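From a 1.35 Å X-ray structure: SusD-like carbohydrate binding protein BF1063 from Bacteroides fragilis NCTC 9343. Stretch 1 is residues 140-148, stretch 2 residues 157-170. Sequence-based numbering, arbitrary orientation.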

ATOM      1  N   PHE A 140       6.508  10.685 -10.024  1.00  7.72           N
ATOM      2  CA  PHE A 140       7.236  11.778 -10.666  1.00  8.19           C
ATOM      3  C   PHE A 140       7.257  11.629 -12.201  1.00  8.93           C
ATOM      4  O   PHE A 140       7.378  12.610 -12.927  1.00  9.80           O
ATOM      5  CB  PHE A 140       8.672  11.830 -10.159  1.00  8.16           C
ATOM      6  CG  PHE A 140       8.823  12.100  -8.689  1.00  7.60           C
ATOM      7  CD1 PHE A 140       8.746  13.388  -8.179  1.00  7.35           C
ATOM      8  CD2 PHE A 140       9.096  11.070  -7.808  1.00  8.36           C
ATOM      9  CE1 PHE A 140       8.947  13.645  -6.849  1.00  8.60           C
ATOM     10  CE2 PHE A 140       9.274  11.338  -6.454  1.00  8.86           C
ATOM     11  CZ  PHE A 140       9.246  12.643  -6.005  1.00  8.49           C
ATOM     12  N   LYS A 141       7.200  10.388 -12.682  1.00  9.37           N
ATOM     13  CA  LYS A 141       7.060  10.022 -14.097  1.00  8.83           C
ATOM     14  C   LYS A 141       8.310  10.180 -14.938  1.00 10.04           C
ATOM     15  O   LYS A 141       8.815   9.174 -15.423  1.00 10.97           O
ATOM     16  CB  LYS A 141       5.851  10.720 -14.748  1.00 10.56           C
ATOM     17  CG  LYS A 141       4.562  10.343 -13.995  1.00 12.43           C
ATOM     18  CD  LYS A 141       3.336  10.594 -14.744  1.00 15.07           C
ATOM     19  CE  LYS A 141       2.157  10.088 -13.930  1.00 13.74           C
ATOM     20  NZ  LYS A 141       0.890  10.333 -14.642  1.00 18.35           N
ATOM     21  N   ASN A 142       8.798  11.403 -15.122  1.00 10.50           N
ATOM     22  CA  ASN A 142       9.942  11.672 -15.997  1.00 10.01           C
ATOM     23  C   ASN A 142      11.079  12.070 -15.080  1.00 10.14           C
ATOM     24  O   ASN A 142      11.069  13.145 -14.517  1.00 11.15           O
ATOM     25  CB  ASN A 142       9.568  12.768 -16.986  1.00 11.01           C
ATOM     26  CG  ASN A 142       8.249  12.491 -17.661  1.00 12.37           C
ATOM     27  OD1 ASN A 142       8.041  11.436 -18.251  1.00 13.04           O
ATOM     28  ND2 ASN A 142       7.319  13.462 -17.568  1.00 16.63           N
ATOM     29  N   VAL A 143      12.045  11.183 -14.920  1.00  9.80           N
ATOM     30  CA  VAL A 143      13.124  11.355 -13.945  1.00 10.53           C
ATOM     31  C   VAL A 143      14.421  10.808 -14.511  1.00  9.21           C
ATOM     32  O   VAL A 143      14.422  10.058 -15.500  1.00  9.18           O
ATOM     33  CB  VAL A 143      12.791  10.627 -12.600  1.00 11.31           C
ATOM     34  CG1 VAL A 143      11.462  11.170 -11.989  1.00 11.80           C
ATOM     35  CG2 VAL A 143      12.717   9.118 -12.780  1.00 11.53           C
ATOM     36  N   PRO A 144      15.569  11.170 -13.930  1.00  8.60           N
ATOM     37  CA  PRO A 144      16.816  10.576 -14.401  1.00  9.20           C
ATOM     38  C   PRO A 144      16.896   9.072 -14.205  1.00 10.05           C
ATOM     39  O   PRO A 144      16.553   8.550 -13.120  1.00 10.56           O
ATOM     40  CB  PRO A 144      17.888  11.260 -13.543  1.00 10.93           C
ATOM     41  CG  PRO A 144      17.240  12.578 -13.175  1.00 10.93           C
ATOM     42  CD  PRO A 144      15.810  12.232 -12.928  1.00 10.08           C
ATOM     43  N   LEU A 145      17.312   8.366 -15.252  1.00  9.88           N
ATOM     44  CA  LEU A 145      17.509   6.935 -15.206  1.00 10.28           C
ATOM     45  C   LEU A 145      19.008   6.726 -15.073  1.00 11.82           C
ATOM     46  O   LEU A 145      19.765   6.808 -16.044  1.00 13.56           O
ATOM     47  CB  LEU A 145      16.913   6.295 -16.462  1.00 11.65           C
ATOM     48  CG  LEU A 145      17.083   4.764 -16.555  1.00 14.52           C
ATOM     49  CD1 LEU A 145      16.439   4.050 -15.383  1.00 15.40           C
ATOM     50  CD2 LEU A 145      16.479   4.225 -17.847  1.00 14.18           C
ATOM     51  N   VAL A 146      19.444   6.534 -13.845  1.00 12.11           N
ATOM     52  CA  VAL A 146      20.853   6.393 -13.501  1.00 12.70           C
ATOM     53  C   VAL A 146      21.160   4.936 -13.198  1.00 12.84           C
ATOM     54  O   VAL A 146      20.585   4.305 -12.307  1.00 10.93           O
ATOM     55  CB  VAL A 146      21.201   7.231 -12.299  1.00 12.75           C
ATOM     56  CG1 VAL A 146      22.704   7.080 -11.941  1.00 14.22           C
ATOM     57  CG2 VAL A 146      20.830   8.706 -12.567  1.00 14.92           C
ATOM     58  N   GLU A 147      22.106   4.387 -13.936  1.00 11.79           N
ATOM     59  CA  GLU A 147      22.570   3.006 -13.788  1.00 12.92           C
ATOM     60  C   GLU A 147      24.027   2.888 -13.378  1.00 13.51           C
ATOM     61  O   GLU A 147      24.450   1.869 -12.857  1.00 15.02           O
ATOM     62  CB  GLU A 147      22.383   2.289 -15.128  1.00 18.45           C
ATOM     63  CG  GLU A 147      20.950   2.275 -15.595  1.00 18.86           C
ATOM     64  CD  GLU A 147      20.781   1.769 -17.027  1.00 20.11           C
ATOM     65  OE1 GLU A 147      20.870   0.543 -17.246  1.00 19.39           O
ATOM     66  OE2 GLU A 147      20.457   2.599 -17.914  1.00 30.47           O
ATOM     67  N   ASN A 148      24.801   3.927 -13.649  1.00 14.73           N
ATOM     68  CA  ASN A 148      26.228   3.944 -13.368  1.00 14.98           C
ATOM     69  C   ASN A 148      26.541   4.715 -12.108  1.00 16.01           C
ATOM     70  O   ASN A 148      25.734   5.532 -11.657  1.00 17.50           O
ATOM     71  CB  ASN A 148      26.981   4.592 -14.522  1.00 15.95           C
ATOM     72  CG  ASN A 148      26.853   3.828 -15.789  1.00 19.67           C
ATOM     73  OD1 ASN A 148      26.774   2.600 -15.781  1.00 25.94           O
ATOM     74  ND2 ASN A 148      26.852   4.540 -16.904  1.00 25.39           N
ATOM     75  N   ASN A 157      24.015  16.893 -12.921  1.00 17.30           N
ATOM     76  CA  ASN A 157      23.822  17.262 -14.320  1.00 18.43           C
ATOM     77  C   ASN A 157      23.123  16.226 -15.191  1.00 17.39           C
ATOM     78  O   ASN A 157      23.051  16.373 -16.406  1.00 18.52           O
ATOM     79  CB  ASN A 157      25.192  17.638 -14.918  1.00 18.69           C
ATOM     80  CG  ASN A 157      25.672  18.996 -14.422  1.00 23.60           C
ATOM     81  OD1 ASN A 157      25.115  20.024 -14.795  1.00 26.36           O
ATOM     82  ND2 ASN A 157      26.668  18.992 -13.549  1.00 29.65           N
ATOM     83  N   VAL A 158      22.551  15.210 -14.562  1.00 14.72           N
ATOM     84  CA  VAL A 158      21.789  14.210 -15.308  1.00 13.28           C
ATOM     85  C   VAL A 158      20.539  14.815 -15.945  1.00 14.34           C
ATOM     86  O   VAL A 158      20.058  15.860 -15.506  1.00 13.69           O
ATOM     87  CB  VAL A 158      21.371  13.014 -14.410  1.00 14.69           C
ATOM     88  CG1 VAL A 158      22.623  12.216 -14.033  1.00 18.17           C
ATOM     89  CG2 VAL A 158      20.563  13.479 -13.180  1.00 14.11           C
ATOM     90  N   THR A 159      20.021  14.163 -16.986  1.00 11.74           N
ATOM     91  CA  THR A 159      18.822  14.576 -17.690  1.00 12.30           C
ATOM     92  C   THR A 159      17.670  13.613 -17.371  1.00 11.90           C
ATOM     93  O   THR A 159      17.921  12.505 -16.865  1.00 13.36           O
ATOM     94  CB  THR A 159      19.047  14.596 -19.202  1.00 15.79           C
ATOM     95  OG1 THR A 159      19.491  13.303 -19.620  1.00 18.87           O
ATOM     96  CG2 THR A 159      20.101  15.645 -19.571  1.00 18.65           C
ATOM     97  N   LYS A 160      16.441  14.036 -17.628  1.00 12.48           N
ATOM     98  CA  LYS A 160      15.278  13.181 -17.422  1.00 12.29           C
ATOM     99  C   LYS A 160      15.120  12.153 -18.544  1.00 14.04           C
ATOM    100  O   LYS A 160      15.448  12.430 -19.715  1.00 13.18           O
ATOM    101  CB  LYS A 160      13.994  13.987 -17.379  1.00 12.89           C
ATOM    102  CG  LYS A 160      13.874  15.005 -16.278  1.00 11.94           C
ATOM    103  CD  LYS A 160      12.546  15.740 -16.426  1.00 13.22           C
ATOM    104  CE  LYS A 160      12.326  16.846 -15.388  1.00 14.85           C
ATOM    105  NZ  LYS A 160      11.017  17.550 -15.443  1.00 16.05           N
ATOM    106  N   THR A 161      14.603  10.982 -18.187  1.00 11.00           N
ATOM    107  CA  THR A 161      14.199   9.952 -19.118  1.00  9.84           C
ATOM    108  C   THR A 161      12.684   9.911 -18.998  1.00 11.55           C
ATOM    109  O   THR A 161      12.160  10.099 -17.890  1.00 10.58           O
ATOM    110  CB  THR A 161      14.847   8.633 -18.777  1.00 10.80           C
ATOM    111  OG1 THR A 161      16.250   8.741 -19.080  1.00 13.57           O
ATOM    112  CG2 THR A 161      14.249   7.467 -19.598  1.00 10.86           C
ATOM    113  N   SER A 162      11.973   9.723 -20.107  1.00 10.45           N
ATOM    114  CA  SER A 162      10.530   9.685 -20.052  1.00 10.14           C
ATOM    115  C   SER A 162       9.972   8.502 -19.278  1.00  9.54           C
ATOM    116  O   SER A 162      10.596   7.454 -19.154  1.00 10.39           O
ATOM    117  CB  SER A 162       9.959   9.592 -21.455  1.00 10.55           C
ATOM    118  OG  SER A 162      10.251   8.337 -22.040  1.00 11.41           O
ATOM    119  N   GLN A 163       8.758   8.676 -18.787  1.00  9.61           N
ATOM    120  CA  GLN A 163       8.080   7.597 -18.095  1.00  9.24           C
ATOM    121  C   GLN A 163       8.025   6.352 -18.965  1.00  9.54           C
ATOM    122  O   GLN A 163       8.294   5.250 -18.496  1.00 10.25           O
ATOM    123  CB  GLN A 163       6.646   7.985 -17.715  1.00 10.01           C
ATOM    124  CG  GLN A 163       6.001   6.948 -16.786  1.00  9.36           C
ATOM    125  CD  GLN A 163       4.507   7.090 -16.677  1.00 12.53           C
ATOM    126  OE1 GLN A 163       3.844   7.354 -17.670  1.00 15.16           O
ATOM    127  NE2 GLN A 163       3.952   6.913 -15.477  1.00 11.11           N
ATOM    128  N   ALA A 164       7.704   6.519 -20.246  1.00  8.80           N
ATOM    129  CA  ALA A 164       7.584   5.341 -21.117  1.00  9.67           C
ATOM    130  C   ALA A 164       8.894   4.594 -21.202  1.00 10.00           C
ATOM    131  O   ALA A 164       8.918   3.357 -21.141  1.00 10.29           O
ATOM    132  CB  ALA A 164       7.079   5.740 -22.517  1.00 11.81           C
ATOM    133  N   ASP A 165      10.008   5.310 -21.325  1.00 10.73           N
ATOM    134  CA  ASP A 165      11.322   4.678 -21.408  1.00 10.27           C
ATOM    135  C   ASP A 165      11.732   4.029 -20.084  1.00  8.76           C
ATOM    136  O   ASP A 165      12.323   2.952 -20.073  1.00  9.84           O
ATOM    137  CB  ASP A 165      12.359   5.701 -21.877  1.00 10.56           C
ATOM    138  CG  ASP A 165      12.274   5.980 -23.359  1.00 16.35           C
ATOM    139  OD1 ASP A 165      11.624   5.199 -24.102  1.00 17.27           O
ATOM    140  OD2 ASP A 165      12.897   6.980 -23.791  1.00 17.21           O
ATOM    141  N   ILE A 166      11.390   4.661 -18.957  1.00  8.99           N
ATOM    142  CA  ILE A 166      11.689   4.052 -17.658  1.00  9.82           C
ATOM    143  C   ILE A 166      10.892   2.750 -17.487  1.00  8.76           C
ATOM    144  O   ILE A 166      11.430   1.729 -17.032  1.00  9.73           O
ATOM    145  CB  ILE A 166      11.392   4.993 -16.512  1.00  9.43           C
ATOM    146  CG1 ILE A 166      12.316   6.224 -16.571  1.00 10.00           C
ATOM    147  CG2 ILE A 166      11.576   4.288 -15.167  1.00  9.99           C
ATOM    148  CD1 ILE A 166      11.907   7.339 -15.669  1.00 14.26           C
ATOM    149  N   LEU A 167       9.605   2.772 -17.841  1.00  9.17           N
ATOM    150  CA  LEU A 167       8.797   1.575 -17.692  1.00  7.76           C
ATOM    151  C   LEU A 167       9.301   0.437 -18.605  1.00 10.06           C
ATOM    152  O   LEU A 167       9.316  -0.729 -18.193  1.00  9.96           O
ATOM    153  CB  LEU A 167       7.332   1.888 -17.944  1.00  9.74           C
ATOM    154  CG  LEU A 167       6.689   2.816 -16.908  1.00 10.34           C
ATOM    155  CD1 LEU A 167       5.264   3.158 -17.343  1.00 13.08           C
ATOM    156  CD2 LEU A 167       6.732   2.246 -15.457  1.00 12.28           C
ATOM    157  N   LYS A 168       9.730   0.749 -19.826  1.00  9.83           N
ATOM    158  CA  LYS A 168      10.303  -0.275 -20.693  1.00 11.39           C
ATOM    159  C   LYS A 168      11.554  -0.886 -20.060  1.00 10.58           C
ATOM    160  O   LYS A 168      11.786  -2.097 -20.164  1.00  9.70           O
ATOM    161  CB  LYS A 168      10.659   0.300 -22.075  1.00 11.65           C
ATOM    162  CG  LYS A 168       9.453   0.617 -22.950  1.00 15.05           C
ATOM    163  CD  LYS A 168       9.874   1.215 -24.320  1.00 17.65           C
ATOM    164  N   TRP A 169      12.404  -0.041 -19.466  1.00  9.05           N
ATOM    165  CA  TRP A 169      13.593  -0.512 -18.778  1.00  8.86           C
ATOM    166  C   TRP A 169      13.206  -1.395 -17.590  1.00 11.04           C
ATOM    167  O   TRP A 169      13.816  -2.448 -17.348  1.00  9.94           O
ATOM    168  CB  TRP A 169      14.451   0.715 -18.362  1.00  8.93           C
ATOM    169  CG  TRP A 169      15.728   0.433 -17.667  1.00 10.26           C
ATOM    170  CD1 TRP A 169      16.945   0.330 -18.214  1.00 12.70           C
ATOM    171  CD2 TRP A 169      15.904   0.335 -16.260  1.00 10.82           C
ATOM    172  NE1 TRP A 169      17.882   0.138 -17.235  1.00 11.36           N
ATOM    173  CE2 TRP A 169      17.259   0.146 -16.020  1.00 10.24           C
ATOM    174  CE3 TRP A 169      15.033   0.419 -15.175  1.00 10.68           C
ATOM    175  CZ2 TRP A 169      17.776  -0.009 -14.737  1.00  9.57           C
ATOM    176  CZ3 TRP A 169      15.536   0.261 -13.896  1.00 10.35           C
ATOM    177  CH2 TRP A 169      16.913   0.061 -13.695  1.00 11.91           C
ATOM    178  N   CYS A 170      12.185  -0.984 -16.846  1.00  9.62           N
ATOM    179  CA  CYS A 170      11.719  -1.780 -15.705  1.00  9.24           C
ATOM    180  C   CYS A 170      11.241  -3.149 -16.166  1.00  8.56           C
ATOM    181  O   CYS A 170      11.482  -4.136 -15.499  1.00  9.38           O
ATOM    182  CB  CYS A 170      10.614  -1.079 -14.951  1.00  8.13           C
ATOM    183  SG  CYS A 170      11.137   0.318 -13.908  1.00 10.82           S
TER
HETATM  184  O   HOH W   1       1.379   9.066 -17.483  1.00 27.03           O
HETATM  185  O   HOH W   2       9.526  15.412 -14.378  1.00 12.24           O
HETATM  186  O   HOH W   3      18.145   9.938 -17.647  1.00 13.11           O

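The two segments run antiparallel around a single bridge, V143 to T161. T161 N donates to V143 O at 2.8 Å and 166°, nearly linear, whereas the return bond from V143 N to T161 O is weak, at 3.2 Å and 131°. The side chains are best read outward from this bridge.

N142 adopts chi1 -49° (m), which carries OD1 to the start of the helix, where it accepts from Q163 N at 2.9 Å and 149°. S162, the N-cap, has chi1 68° (p); its OG accepts from D165 N at 3.1 Å and 160°. Two side chains thus satisfy amides in the first turn, which lack backbone acceptors within the helix.

L145, chi1 179° (t) and chi2 59° (p), lays CD1 over one face of W169: CD1 lies 3.9 Å from the centroid of the six-membered ring and 12° off its normal, a CH-pi arrangement. E147 meets the same indole at its edge, where W169 NE1 donates to E147 OE1 at 3.0 Å and 155°. The t rotamer of W169 (chi1 -179°) is compatible with both contacts.

Apolar packing brings V143 CG2 within 3.5 Å of I166 CD1 and P144 CG within 3.4 Å of V158 CG2. K160, extended through chi2 to chi4, reaches water 2, which links its NZ (2.8 Å) to N142 O (2.7 Å).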